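Local atomic coordinates of anthrone oxidase-like protein (Streptomyces ambofaciens, PDB entry 5F9P), a protein that acts as a carbon-carbon bond-cleaving oxygenase in atypical angucycline biosynthesis, opening ring B oxidatively, probably as a monooxygenase. Residues A5-L10 with F60-S65; M96-A101 with F173-S178; H102-D107 with F148-P153; G154-V159 with Q179-Q184. All blocks are in the same frame, centred on the assembly; numbering follows the deposited sequence.

Contact 1 of 4, residues A5-L10 with F60-S65; sequences AEDKHL and FIQWRS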
loop_
_atom_site.group_PDB
_atom_site.type_symbol
_atom_site.label_atom_id
_atom_site.label_comp_id
_atom_site.label_asym_id
_atom_site.label_seq_id
_atom_site.Cartn_x
_atom_site.Cartn_y
_atom_site.Cartn_z
ATOM N N ALA A 5 -11.796 -3.374 -7.720
ATOM C CA ALA A 5 -12.673 -3.869 -6.660
ATOM C C ALA A 5 -13.180 -5.297 -6.909
ATOM O O ALA A 5 -13.568 -5.993 -5.969
ATOM C CB ALA A 5 -13.843 -2.917 -6.453
ATOM N N GLU A 6 -13.172 -5.734 -8.167
ATOM C CA GLU A 6 -13.606 -7.094 -8.495
ATOM C C GLU A 6 -12.503 -8.137 -8.309
ATOM O O GLU A 6 -12.735 -9.334 -8.492
ATOM C CB GLU A 6 -14.163 -7.168 -9.917
ATOM C CG GLU A 6 -15.342 -6.249 -10.163
ATOM C CD GLU A 6 -14.911 -4.838 -10.507
ATOM O OE1 GLU A 6 -13.761 -4.654 -10.970
ATOM O OE2 GLU A 6 -15.725 -3.910 -10.314
ATOM N N ASP A 7 -11.308 -7.681 -7.945
ATOM C CA ASP A 7 -10.203 -8.593 -7.655
ATOM C C ASP A 7 -10.661 -9.692 -6.710
ATOM O O ASP A 7 -11.230 -9.406 -5.658
ATOM C CB ASP A 7 -9.018 -7.839 -7.021
ATOM C CG ASP A 7 -8.217 -7.028 -8.040
ATOM O OD1 ASP A 7 -8.500 -7.158 -9.254
ATOM O OD2 ASP A 7 -7.295 -6.274 -7.621
ATOM N N LYS A 8 -10.407 -10.945 -7.074
ATOM C CA LYS A 8 -10.767 -12.067 -6.217
ATOM C C LYS A 8 -9.541 -12.637 -5.511
ATOM O O LYS A 8 -9.656 -13.503 -4.646
ATOM C CB LYS A 8 -11.475 -13.161 -7.018
ATOM C CG LYS A 8 -12.914 -12.819 -7.401
ATOM C CD LYS A 8 -13.741 -14.073 -7.729
ATOM C CE LYS A 8 -13.203 -14.819 -8.947
ATOM N NZ LYS A 8 -14.007 -16.033 -9.305
ATOM N N HIS A 9 -8.366 -12.140 -5.883
ATOM C CA HIS A 9 -7.124 -12.576 -5.274
ATOM C C HIS A 9 -6.822 -11.781 -3.992
ATOM O O HIS A 9 -7.558 -10.866 -3.617
ATOM C CB HIS A 9 -5.987 -12.424 -6.278
ATOM C CG HIS A 9 -5.870 -11.040 -6.831
ATOM N ND1 HIS A 9 -6.438 -10.669 -8.029
ATOM C CD2 HIS A 9 -5.281 -9.927 -6.330
ATOM C CE1 HIS A 9 -6.186 -9.390 -8.253
ATOM N NE2 HIS A 9 -5.482 -8.917 -7.239
ATOM N N LEU A 10 -5.730 -12.145 -3.332
ATOM C CA LEU A 10 -5.336 -11.545 -2.070
ATOM C C LEU A 10 -4.379 -10.384 -2.316
ATOM O O LEU A 10 -3.412 -10.508 -3.084
ATOM C CB LEU A 10 -4.671 -12.612 -1.193
ATOM C CG LEU A 10 -4.163 -12.182 0.175
ATOM C CD1 LEU A 10 -5.332 -11.802 1.072
ATOM C CD2 LEU A 10 -3.339 -13.291 0.798
ATOM N N PHE A 60 3.564 -3.500 -2.535
ATOM C CA PHE A 60 2.170 -3.790 -2.853
ATOM C C PHE A 60 2.167 -5.048 -3.717
ATOM O O PHE A 60 2.611 -5.009 -4.868
ATOM C CB PHE A 60 1.579 -2.612 -3.620
ATOM C CG PHE A 60 0.074 -2.645 -3.770
ATOM C CD1 PHE A 60 -0.547 -3.614 -4.551
ATOM C CD2 PHE A 60 -0.714 -1.665 -3.175
ATOM C CE1 PHE A 60 -1.927 -3.620 -4.715
ATOM C CE2 PHE A 60 -2.101 -1.659 -3.333
ATOM C CZ PHE A 60 -2.707 -2.636 -4.104
ATOM N N ILE A 61 1.682 -6.154 -3.148
ATOM C CA ILE A 61 1.853 -7.493 -3.727
ATOM C C ILE A 61 0.525 -8.197 -3.997
ATOM O O ILE A 61 -0.374 -8.195 -3.148
ATOM C CB ILE A 61 2.693 -8.394 -2.800
ATOM C CG1 ILE A 61 4.013 -7.691 -2.434
ATOM C CG2 ILE A 61 2.952 -9.767 -3.444
ATOM C CD1 ILE A 61 4.875 -8.456 -1.430
ATOM N N GLN A 62 0.407 -8.806 -5.179
ATOM C CA GLN A 62 -0.790 -9.566 -5.529
ATOM C C GLN A 62 -0.541 -11.072 -5.503
ATOM O O GLN A 62 0.437 -11.562 -6.078
ATOM C CB GLN A 62 -1.300 -9.123 -6.899
ATOM C CG GLN A 62 -1.716 -7.670 -6.915
ATOM C CD GLN A 62 -2.122 -7.190 -8.283
ATOM O OE1 GLN A 62 -1.462 -7.497 -9.280
ATOM N NE2 GLN A 62 -3.220 -6.433 -8.344
ATOM N N TRP A 63 -1.429 -11.798 -4.826
ATOM C CA TRP A 63 -1.314 -13.245 -4.639
ATOM C C TRP A 63 -2.640 -13.900 -5.032
ATOM O O TRP A 63 -3.705 -13.380 -4.709
ATOM C CB TRP A 63 -1.013 -13.589 -3.169
ATOM C CG TRP A 63 0.421 -13.435 -2.745
ATOM C CD1 TRP A 63 0.982 -12.354 -2.125
ATOM C CD2 TRP A 63 1.471 -14.403 -2.890
ATOM N NE1 TRP A 63 2.311 -12.586 -1.888
ATOM C CE2 TRP A 63 2.639 -13.835 -2.344
ATOM C CE3 TRP A 63 1.536 -15.697 -3.432
ATOM C CZ2 TRP A 63 3.861 -14.505 -2.325
ATOM C CZ3 TRP A 63 2.754 -16.365 -3.415
ATOM C CH2 TRP A 63 3.899 -15.768 -2.861
ATOM N N ARG A 64 -2.578 -15.031 -5.728
ATOM C CA ARG A 64 -3.795 -15.728 -6.143
ATOM C C ARG A 64 -4.673 -16.073 -4.927
ATOM O O ARG A 64 -5.873 -15.863 -4.953
ATOM C CB ARG A 64 -3.443 -16.982 -6.939
ATOM C CG ARG A 64 -4.638 -17.740 -7.462
ATOM C CD ARG A 64 -4.213 -18.989 -8.218
ATOM N NE ARG A 64 -3.277 -19.811 -7.450
ATOM C CZ ARG A 64 -2.664 -20.890 -7.929
ATOM N NH1 ARG A 64 -2.895 -21.288 -9.176
ATOM N NH2 ARG A 64 -1.827 -21.576 -7.162
ATOM N N SER A 65 -4.059 -16.570 -3.855
ATOM C CA SER A 65 -4.798 -16.961 -2.651
ATOM C C SER A 65 -3.891 -16.975 -1.421
ATOM O O SER A 65 -2.662 -17.007 -1.548
ATOM C CB SER A 65 -5.394 -18.360 -2.835
ATOM O OG SER A 65 -4.354 -19.317 -2.870
HETATM O O HOH W 1 -4.956 -6.047 -6.184
#
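Leu-10 and Trp-63 form an antiparallel hydrogen-bonded pair. Leu-10 N donates to Trp-63 O at 2.7 Å, and Trp-63 N donates back to Leu-10 O at 2.9 Å. Both side chains leave on the same face of the sheet, Leu-10 CB to Trp-63 CB 4.3 Å, and both touch Leu-69 of helix 66-74. Next to the pair, His-9 CA makes a CA-H...O contact with Arg-64 O. The polar side chains meet through one water. It donates to Asp-7 OD2 at 2.8 Å, accepts from Gln-62 NE2 at 2.8 Å, and is hydrogen-bonded to His-9 NE2 at 3.1 Å. The imidazole stands steeply to the Gln-62 amide, planes 78° apart, His-9 NE2 to Gln-62 NE2 3.5 Å. The amide has further partners: Ser-45 OG at OE1 and the carbonyl O of Ile-2 at NE2. Asp-7 OD1 is bonded to Ser-4 OG. Strand 10-17 thus begins beside the end of strand 56-63, as neighbouring strands in the antiparallel beta barrel of this single-chain member of the dimeric alpha-beta barrel clan.

Contact 2 of 4, residues M96-A101 with F173-S178; sequences MQNEVA and FVISYS
The Phe-173 ring and the Asn-98 amide stand almost perpendicular, planes 87° apart. Asn-98 OD1 approaches ring atom CE2 obliquely, at 3.3 Å. Met-96, present as selenomethionine, also comes in obliquely: its CB lies 3.9 Å from Phe-173 CZ, and its SE is 4.7 Å from the ring centroid, 39° off the normal. This is a Met-aromatic contact. The two segments belong to strands that flank strand 155-167 in the beta barrel, so they are not hydrogen-bonded to each other. Their axes approach to 8.8 Å and cross at -65°, and side chains fill the gap. All five touching residues are buried. Val-174, pointing the other way, packs on helix 135-142. Ile-175 CD1 completes the cluster, 4.1 Å from Met-96 SE and 3.6 Å from Asn-98 OD1. That oxygen has no polar partner in the model and meets carbon here. The amide nitrogen ND2 is bonded to Thr-11 O on the neighbouring strand 10-17.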
loop_
_atom_site.group_PDB
_atom_site.type_symbol
_atom_site.label_atom_id
_atom_site.label_comp_id
_atom_site.label_asym_id
_atom_site.label_seq_id
_atom_site.Cartn_x
_atom_site.Cartn_y
_atom_site.Cartn_z
HETATM N N MSE A 96 0.691 -7.208 5.745
HETATM C CA MSE A 96 -0.750 -7.064 5.884
HETATM C C MSE A 96 -1.527 -7.692 4.735
HETATM O O MSE A 96 -1.277 -7.391 3.574
HETATM C CB MSE A 96 -1.098 -5.582 6.005
HETATM C CG MSE A 96 -0.621 -4.932 7.306
HETATM SE SE MSE A 96 -0.756 -2.989 7.217
HETATM C CE MSE A 96 0.640 -2.687 5.860
ATOM N N GLN A 97 -2.484 -8.554 5.064
ATOM C CA GLN A 97 -3.293 -9.207 4.044
ATOM C C GLN A 97 -4.644 -8.515 3.945
ATOM O O GLN A 97 -5.309 -8.297 4.958
ATOM C CB GLN A 97 -3.466 -10.698 4.369
ATOM C CG GLN A 97 -2.143 -11.414 4.632
ATOM C CD GLN A 97 -2.329 -12.859 5.081
ATOM O OE1 GLN A 97 -3.247 -13.538 4.640
ATOM N NE2 GLN A 97 -1.456 -13.327 5.963
ATOM N N ASN A 98 -5.051 -8.182 2.723
ATOM C CA ASN A 98 -6.221 -7.349 2.498
ATOM C C ASN A 98 -7.069 -7.824 1.346
ATOM O O ASN A 98 -6.620 -8.592 0.494
ATOM C CB ASN A 98 -5.788 -5.919 2.146
ATOM C CG ASN A 98 -4.656 -5.432 3.004
ATOM O OD1 ASN A 98 -4.874 -4.858 4.072
ATOM N ND2 ASN A 98 -3.430 -5.677 2.556
ATOM N N GLU A 99 -8.295 -7.324 1.304
ATOM C CA GLU A 99 -9.098 -7.403 0.099
ATOM C C GLU A 99 -9.407 -5.979 -0.332
ATOM O O GLU A 99 -9.410 -5.057 0.489
ATOM C CB GLU A 99 -10.375 -8.207 0.330
ATOM C CG GLU A 99 -11.369 -7.561 1.251
ATOM C CD GLU A 99 -12.543 -8.491 1.573
ATOM O OE1 GLU A 99 -13.502 -8.037 2.230
ATOM O OE2 GLU A 99 -12.500 -9.678 1.170
ATOM N N VAL A 100 -9.625 -5.791 -1.625
ATOM C CA VAL A 100 -9.901 -4.468 -2.149
ATOM C C VAL A 100 -11.362 -4.154 -1.874
ATOM O O VAL A 100 -12.236 -4.928 -2.244
ATOM C CB VAL A 100 -9.616 -4.400 -3.664
ATOM C CG1 VAL A 100 -10.049 -3.037 -4.228
ATOM C CG2 VAL A 100 -8.134 -4.656 -3.927
ATOM N N ALA A 101 -11.632 -3.042 -1.195
ATOM C CA ALA A 101 -13.012 -2.724 -0.846
ATOM C C ALA A 101 -13.624 -1.738 -1.842
ATOM O O ALA A 101 -14.825 -1.766 -2.111
ATOM C CB ALA A 101 -13.103 -2.179 0.591
ATOM N N PHE A 173 -8.142 -3.289 10.838
ATOM C CA PHE A 173 -7.496 -2.165 10.175
ATOM C C PHE A 173 -8.011 -1.973 8.751
ATOM O O PHE A 173 -8.529 -2.903 8.130
ATOM C CB PHE A 173 -5.967 -2.329 10.193
ATOM C CG PHE A 173 -5.475 -3.471 9.366
ATOM C CD1 PHE A 173 -5.470 -4.766 9.875
ATOM C CD2 PHE A 173 -5.015 -3.257 8.080
ATOM C CE1 PHE A 173 -5.010 -5.836 9.107
ATOM C CE2 PHE A 173 -4.554 -4.315 7.301
ATOM C CZ PHE A 173 -4.554 -5.605 7.812
ATOM N N VAL A 174 -7.897 -0.749 8.244
ATOM C CA VAL A 174 -8.243 -0.472 6.854
ATOM C C VAL A 174 -7.146 0.400 6.295
ATOM O O VAL A 174 -6.351 0.968 7.045
ATOM C CB VAL A 174 -9.585 0.240 6.687
ATOM C CG1 VAL A 174 -10.698 -0.583 7.296
ATOM C CG2 VAL A 174 -9.534 1.626 7.310
ATOM N N ILE A 175 -7.094 0.500 4.973
ATOM C CA ILE A 175 -5.987 1.194 4.338
ATOM C C ILE A 175 -6.504 2.092 3.253
ATOM O O ILE A 175 -7.424 1.728 2.511
ATOM C CB ILE A 175 -4.970 0.194 3.728
ATOM C CG1 ILE A 175 -4.140 -0.442 4.839
ATOM C CG2 ILE A 175 -4.070 0.890 2.689
ATOM C CD1 ILE A 175 -3.312 -1.624 4.384
ATOM N N SER A 176 -5.913 3.280 3.185
ATOM C CA SER A 176 -6.182 4.234 2.130
ATOM C C SER A 176 -4.927 4.348 1.266
ATOM O O SER A 176 -3.854 4.667 1.781
ATOM C CB SER A 176 -6.481 5.604 2.752
ATOM O OG SER A 176 -6.620 6.582 1.742
ATOM N N TYR A 177 -5.054 4.105 -0.032
ATOM C CA TYR A 177 -3.901 4.165 -0.940
ATOM C C TYR A 177 -4.307 5.017 -2.140
ATOM O O TYR A 177 -5.177 4.621 -2.909
ATOM C CB TYR A 177 -3.520 2.741 -1.375
ATOM C CG TYR A 177 -2.391 2.612 -2.382
ATOM C CD1 TYR A 177 -2.615 2.803 -3.737
ATOM C CD2 TYR A 177 -1.101 2.274 -1.972
ATOM C CE1 TYR A 177 -1.579 2.670 -4.665
ATOM C CE2 TYR A 177 -0.069 2.139 -2.881
ATOM C CZ TYR A 177 -0.309 2.335 -4.226
ATOM O OH TYR A 177 0.730 2.195 -5.129
ATOM N N SER A 178 -3.715 6.204 -2.271
ATOM C CA SER A 178 -4.090 7.135 -3.328
ATOM C C SER A 178 -2.915 7.586 -4.214
ATOM O O SER A 178 -1.755 7.570 -3.793
ATOM C CB SER A 178 -4.846 8.352 -2.762
ATOM O OG SER A 178 -4.092 9.098 -1.817
#

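Contact 3 of 4, residues H102-D107 with F148-P153; sequences HTLTSD and FLAQVP
Leu-104 and Ala-150 centre a mainly apolar contact at the end of strand 92-105, where a short 3-10 turn leading into strand 155-167 packs against it. Ala-150 buries more area in the contact than any other residue. Ala-150 CB sits 3.6 Å from Thr-105 O and 4.2 Å from Leu-104 CD1. The other Leu-104 methyl, CD2, reaches Leu-149 CB at 4.0 Å and lies just as near Ala-150 N. Leu-104 CG, anti to the backbone N (chi1 173°), carries both methyls to the turn. The backbones come close, with Ser-106 CA 4.2 Å from Ala-150 CA. The 3-10 segment 148-151 keeps its shape through its own bonds, Gln-151 N to Phe-148 O and Val-152 N to Leu-149 O. In the fold it belongs to the link between helix 135-142 and strand 155-167 of the barrel, and Leu-149 also touches Phe-155 and His-158 on that strand. Polar joining comes at the partly exposed border. A water is hydrogen-bonded to Ser-106 OG at 2.7 Å and to Val-152 O at 2.9 Å, and so bridges the two segments. At the strand end, Thr-105 OG1 accepts from Ala-108 N and weakly from Asp-107 N, which holds the turn that follows.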
loop_
_atom_site.group_PDB
_atom_site.type_symbol
_atom_site.label_atom_id
_atom_site.label_comp_id
_atom_site.label_asym_id
_atom_site.label_seq_id
_atom_site.Cartn_x
_atom_site.Cartn_y
_atom_site.Cartn_z
ATOM N N HIS A 102 -12.798 -0.864 -2.390
ATOM C CA HIS A 102 -13.313 0.219 -3.204
ATOM C C HIS A 102 -12.208 0.822 -4.068
ATOM O O HIS A 102 -11.057 0.911 -3.633
ATOM C CB HIS A 102 -13.902 1.294 -2.278
ATOM C CG HIS A 102 -14.626 2.386 -2.998
ATOM N ND1 HIS A 102 -15.952 2.285 -3.362
ATOM C CD2 HIS A 102 -14.212 3.606 -3.414
ATOM C CE1 HIS A 102 -16.323 3.400 -3.968
ATOM N NE2 HIS A 102 -15.287 4.219 -4.007
ATOM N N THR A 103 -12.563 1.215 -5.288
ATOM C CA THR A 103 -11.677 2.015 -6.128
ATOM C C THR A 103 -12.409 3.241 -6.666
ATOM O O THR A 103 -13.629 3.237 -6.865
ATOM C CB THR A 103 -11.083 1.217 -7.319
ATOM O OG1 THR A 103 -12.124 0.861 -8.245
ATOM C CG2 THR A 103 -10.394 -0.032 -6.823
ATOM N N LEU A 104 -11.644 4.294 -6.889
ATOM C CA LEU A 104 -12.158 5.508 -7.476
ATOM C C LEU A 104 -11.054 6.073 -8.350
ATOM O O LEU A 104 -9.890 6.041 -7.961
ATOM C CB LEU A 104 -12.510 6.506 -6.376
ATOM C CG LEU A 104 -12.892 7.891 -6.906
ATOM C CD1 LEU A 104 -14.142 7.796 -7.776
ATOM C CD2 LEU A 104 -13.071 8.900 -5.760
ATOM N N THR A 105 -11.395 6.555 -9.543
ATOM C CA THR A 105 -10.411 7.272 -10.352
ATOM C C THR A 105 -10.932 8.650 -10.697
ATOM O O THR A 105 -12.125 8.914 -10.603
ATOM C CB THR A 105 -10.040 6.551 -11.678
ATOM O OG1 THR A 105 -11.156 6.590 -12.578
ATOM C CG2 THR A 105 -9.595 5.105 -11.433
ATOM N N SER A 106 -10.023 9.520 -11.111
ATOM C CA SER A 106 -10.387 10.859 -11.529
ATOM C C SER A 106 -11.480 10.862 -12.597
ATOM O O SER A 106 -12.222 11.831 -12.728
ATOM C CB SER A 106 -9.158 11.599 -12.059
ATOM O OG SER A 106 -9.467 12.971 -12.222
ATOM N N ASP A 107 -11.588 9.775 -13.352
ATOM C CA ASP A 107 -12.495 9.750 -14.498
ATOM C C ASP A 107 -13.688 8.805 -14.332
ATOM O O ASP A 107 -14.723 8.968 -14.991
ATOM C CB ASP A 107 -11.706 9.425 -15.771
ATOM C CG ASP A 107 -10.497 10.332 -15.942
ATOM O OD1 ASP A 107 -10.698 11.559 -16.123
ATOM O OD2 ASP A 107 -9.350 9.826 -15.880
ATOM N N PHE A 148 -15.952 12.790 -3.782
ATOM C CA PHE A 148 -15.550 14.150 -4.144
ATOM C C PHE A 148 -14.104 14.212 -4.636
ATOM O O PHE A 148 -13.722 15.153 -5.328
ATOM C CB PHE A 148 -15.696 15.110 -2.951
ATOM C CG PHE A 148 -14.711 14.836 -1.850
ATOM C CD1 PHE A 148 -15.018 13.943 -0.831
ATOM C CD2 PHE A 148 -13.458 15.436 -1.860
ATOM C CE1 PHE A 148 -14.098 13.670 0.179
ATOM C CE2 PHE A 148 -12.535 15.166 -0.860
ATOM C CZ PHE A 148 -12.853 14.280 0.162
ATOM N N LEU A 149 -13.289 13.234 -4.248
ATOM C CA LEU A 149 -11.864 13.259 -4.584
ATOM C C LEU A 149 -11.641 13.366 -6.089
ATOM O O LEU A 149 -10.717 14.034 -6.534
ATOM C CB LEU A 149 -11.150 12.019 -4.044
ATOM C CG LEU A 149 -10.809 11.934 -2.552
ATOM C CD1 LEU A 149 -10.311 10.529 -2.248
ATOM C CD2 LEU A 149 -9.775 12.993 -2.161
ATOM N N ALA A 150 -12.494 12.702 -6.864
ATOM C CA ALA A 150 -12.343 12.669 -8.318
ATOM C C ALA A 150 -12.333 14.059 -8.950
ATOM O O ALA A 150 -11.866 14.224 -10.080
ATOM C CB ALA A 150 -13.431 11.803 -8.954
ATOM N N GLN A 151 -12.848 15.056 -8.235
ATOM C CA GLN A 151 -12.842 16.417 -8.751
ATOM C C GLN A 151 -11.792 17.307 -8.087
ATOM O O GLN A 151 -11.699 18.489 -8.387
ATOM C CB GLN A 151 -14.240 17.039 -8.684
ATOM C CG GLN A 151 -15.212 16.484 -9.737
ATOM C CD GLN A 151 -15.760 15.122 -9.366
ATOM O OE1 GLN A 151 -15.809 14.201 -10.194
ATOM N NE2 GLN A 151 -16.189 14.983 -8.117
ATOM N N VAL A 152 -10.994 16.735 -7.191
ATOM C CA VAL A 152 -9.866 17.457 -6.609
ATOM C C VAL A 152 -8.725 17.559 -7.634
ATOM O O VAL A 152 -8.374 16.568 -8.272
ATOM C CB VAL A 152 -9.345 16.743 -5.346
ATOM C CG1 VAL A 152 -8.042 17.390 -4.858
ATOM C CG2 VAL A 152 -10.430 16.719 -4.247
ATOM N N PRO A 153 -8.155 18.763 -7.802
ATOM C CA PRO A 153 -7.080 18.964 -8.784
ATOM C C PRO A 153 -5.847 18.134 -8.451
ATOM O O PRO A 153 -5.333 18.228 -7.337
ATOM C CB PRO A 153 -6.749 20.452 -8.640
ATOM C CG PRO A 153 -7.993 21.064 -8.034
ATOM C CD PRO A 153 -8.513 20.016 -7.111
HETATM O O HOH W 2 -8.727 15.175 -10.766
#

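Contact 4 of 4, residues G154-V159 with Q179-Q184; sequences GFRAHV and QWDSKQ
Phe-155 and Trp-180 make the tightly packed, buried part of this contact. The edge of the Phe-155 ring points toward the indole face, planes 79° apart, and Phe-155 CB lies over the six-membered ring as a CH-pi contact, 3.8 Å from Trp-180 CZ3. Phe-155 CG, anti to the backbone N (chi1 166°), carries the ring there. Trp-180 NE1 is bonded to Ser-178 OG, and its ring also meets Trp-186 and Tyr-189. The other part is more open to solvent. There Arg-156 NE forms a salt bridge with the exposed Asp-181, 2.7 Å to OD1, nearly in the guanidinium plane and on the anti lone pair. Arg-156 NH1 has a second acidic partner, Asp-121. A water links Arg-156 NH2, weakly, to Asp-181 O. Between these parts runs the backbone. Gln-179 O accepts from Arg-156 N at 2.8 Å and weakly from Ala-157 N at 3.3 Å, while Gln-179 N donates to Ala-157 O at 2.8 Å. Arg-156 and Ala-157 both face Gln-179, a classic beta bulge set in the antiparallel hairpin of strands 155-167 and 172-180.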
loop_
_atom_site.group_PDB
_atom_site.type_symbol
_atom_site.label_atom_id
_atom_site.label_comp_id
_atom_site.label_asym_id
_atom_site.label_seq_id
_atom_site.Cartn_x
_atom_site.Cartn_y
_atom_site.Cartn_z
ATOM N N GLY A 154 -5.381 17.338 -9.408
ATOM C CA GLY A 154 -4.162 16.567 -9.226
ATOM C C GLY A 154 -4.425 15.170 -8.695
ATOM O O GLY A 154 -3.524 14.327 -8.630
ATOM N N PHE A 155 -5.667 14.918 -8.308
ATOM C CA PHE A 155 -6.021 13.602 -7.817
ATOM C C PHE A 155 -6.104 12.642 -8.989
ATOM O O PHE A 155 -6.711 12.968 -10.014
ATOM C CB PHE A 155 -7.355 13.630 -7.076
ATOM C CG PHE A 155 -7.929 12.261 -6.831
ATOM C CD1 PHE A 155 -7.495 11.492 -5.758
ATOM C CD2 PHE A 155 -8.884 11.730 -7.689
ATOM C CE1 PHE A 155 -8.030 10.224 -5.534
ATOM C CE2 PHE A 155 -9.419 10.466 -7.470
ATOM C CZ PHE A 155 -8.980 9.709 -6.390
ATOM N N ARG A 156 -5.510 11.462 -8.846
ATOM C CA ARG A 156 -5.588 10.458 -9.912
ATOM C C ARG A 156 -6.454 9.253 -9.571
ATOM O O ARG A 156 -7.270 8.819 -10.392
ATOM C CB ARG A 156 -4.190 9.978 -10.308
ATOM C CG ARG A 156 -3.323 11.064 -10.918
ATOM C CD ARG A 156 -1.942 10.507 -11.277
ATOM N NE ARG A 156 -1.152 11.506 -11.982
ATOM C CZ ARG A 156 0.058 11.289 -12.473
ATOM N NH1 ARG A 156 0.636 10.096 -12.324
ATOM N NH2 ARG A 156 0.687 12.269 -13.108
ATOM N N ALA A 157 -6.267 8.696 -8.375
ATOM C CA ALA A 157 -6.963 7.458 -8.015
ATOM C C ALA A 157 -6.914 7.152 -6.525
ATOM O O ALA A 157 -6.046 7.658 -5.793
ATOM C CB ALA A 157 -6.394 6.262 -8.826
ATOM N N HIS A 158 -7.855 6.327 -6.078
ATOM C CA HIS A 158 -7.938 5.943 -4.669
ATOM C C HIS A 158 -8.349 4.490 -4.544
ATOM O O HIS A 158 -9.367 4.067 -5.113
ATOM C CB HIS A 158 -8.944 6.814 -3.897
ATOM C CG HIS A 158 -8.896 6.615 -2.407
ATOM N ND1 HIS A 158 -10.009 6.743 -1.598
ATOM C CD2 HIS A 158 -7.866 6.312 -1.580
ATOM C CE1 HIS A 158 -9.664 6.533 -0.338
ATOM N NE2 HIS A 158 -8.371 6.269 -0.298
ATOM N N VAL A 159 -7.549 3.735 -3.800
ATOM C CA VAL A 159 -7.867 2.355 -3.455
ATOM C C VAL A 159 -8.115 2.252 -1.954
ATOM O O VAL A 159 -7.316 2.757 -1.151
ATOM C CB VAL A 159 -6.693 1.407 -3.817
ATOM C CG1 VAL A 159 -7.053 -0.030 -3.466
ATOM C CG2 VAL A 159 -6.323 1.538 -5.308
ATOM N N GLN A 179 -3.243 7.986 -5.441
ATOM C CA GLN A 179 -2.269 8.472 -6.418
ATOM C C GLN A 179 -2.532 9.931 -6.804
ATOM O O GLN A 179 -3.682 10.327 -7.026
ATOM C CB GLN A 179 -2.320 7.617 -7.684
ATOM C CG GLN A 179 -2.022 6.146 -7.456
ATOM C CD GLN A 179 -2.216 5.325 -8.718
ATOM O OE1 GLN A 179 -3.135 5.575 -9.498
ATOM N NE2 GLN A 179 -1.341 4.351 -8.930
ATOM N N TRP A 180 -1.456 10.711 -6.921
ATOM C CA TRP A 180 -1.547 12.145 -7.160
ATOM C C TRP A 180 -0.573 12.579 -8.274
ATOM O O TRP A 180 0.394 11.867 -8.564
ATOM C CB TRP A 180 -1.246 12.889 -5.851
ATOM C CG TRP A 180 -2.248 12.579 -4.774
ATOM C CD1 TRP A 180 -2.258 11.498 -3.929
ATOM C CD2 TRP A 180 -3.389 13.366 -4.436
ATOM N NE1 TRP A 180 -3.345 11.570 -3.084
ATOM C CE2 TRP A 180 -4.064 12.700 -3.388
ATOM C CE3 TRP A 180 -3.918 14.567 -4.930
ATOM C CZ2 TRP A 180 -5.233 13.200 -2.818
ATOM C CZ3 TRP A 180 -5.088 15.065 -4.360
ATOM C CH2 TRP A 180 -5.726 14.379 -3.314
ATOM N N ASP A 181 -0.832 13.733 -8.894
ATOM C CA ASP A 181 0.025 14.237 -9.971
ATOM C C ASP A 181 1.427 14.517 -9.487
ATOM O O ASP A 181 2.390 14.369 -10.236
ATOM C CB ASP A 181 -0.527 15.539 -10.569
ATOM C CG ASP A 181 -1.680 15.306 -11.520
ATOM O OD1 ASP A 181 -1.890 14.138 -11.901
ATOM O OD2 ASP A 181 -2.369 16.292 -11.895
ATOM N N SER A 182 1.531 14.968 -8.244
ATOM C CA SER A 182 2.794 15.434 -7.704
ATOM C C SER A 182 2.721 15.591 -6.194
ATOM O O SER A 182 1.637 15.598 -5.616
ATOM C CB SER A 182 3.152 16.787 -8.316
ATOM O OG SER A 182 2.167 17.758 -8.000
ATOM N N LYS A 183 3.888 15.722 -5.567
ATOM C CA LYS A 183 3.979 16.058 -4.154
ATOM C C LYS A 183 3.187 17.347 -3.911
ATOM O O LYS A 183 2.437 17.470 -2.938
ATOM C CB LYS A 183 5.453 16.263 -3.781
ATOM C CG LYS A 183 5.761 16.425 -2.292
ATOM C CD LYS A 183 7.269 16.329 -2.098
ATOM C CE LYS A 183 7.637 15.939 -0.695
ATOM N NZ LYS A 183 7.501 17.116 0.218
ATOM N N GLN A 184 3.349 18.294 -4.828
ATOM C CA GLN A 184 2.746 19.618 -4.696
ATOM C C GLN A 184 1.226 19.570 -4.721
ATOM O O GLN A 184 0.576 20.185 -3.893
ATOM C CB GLN A 184 3.281 20.563 -5.782
ATOM C CG GLN A 184 4.760 20.960 -5.591
ATOM C CD GLN A 184 5.763 19.800 -5.784
ATOM O OE1 GLN A 184 5.604 18.941 -6.670
ATOM N NE2 GLN A 184 6.811 19.789 -4.954
HETATM O O HOH W 3 3.880 12.747 -12.301
#

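How the contacts relate
All four contacts reach the same antiparallel barrel sheet. Along the chain contact 1 closes first, before contact 2 opens. Contact 3 is nested inside the loop closed by contact 2, and contact 4 crosses contact 2, since their segments alternate. Contacts 3 and 4 are closest, centres 9 Å apart, joined by backbone bonds between strands 92-105 and 155-167. Contact 2 shares strand 92-105 with contact 3 and strand 172-180 with contact 4, its centre about 17 Å from each. Contact 1 lies about 11 Å from contact 2, centre to centre, and 22 Å from the others. Contacts 2 and 4 join barrel strands, while contacts 1 and 3 bring a loop and a 3-10 segment against strand ends.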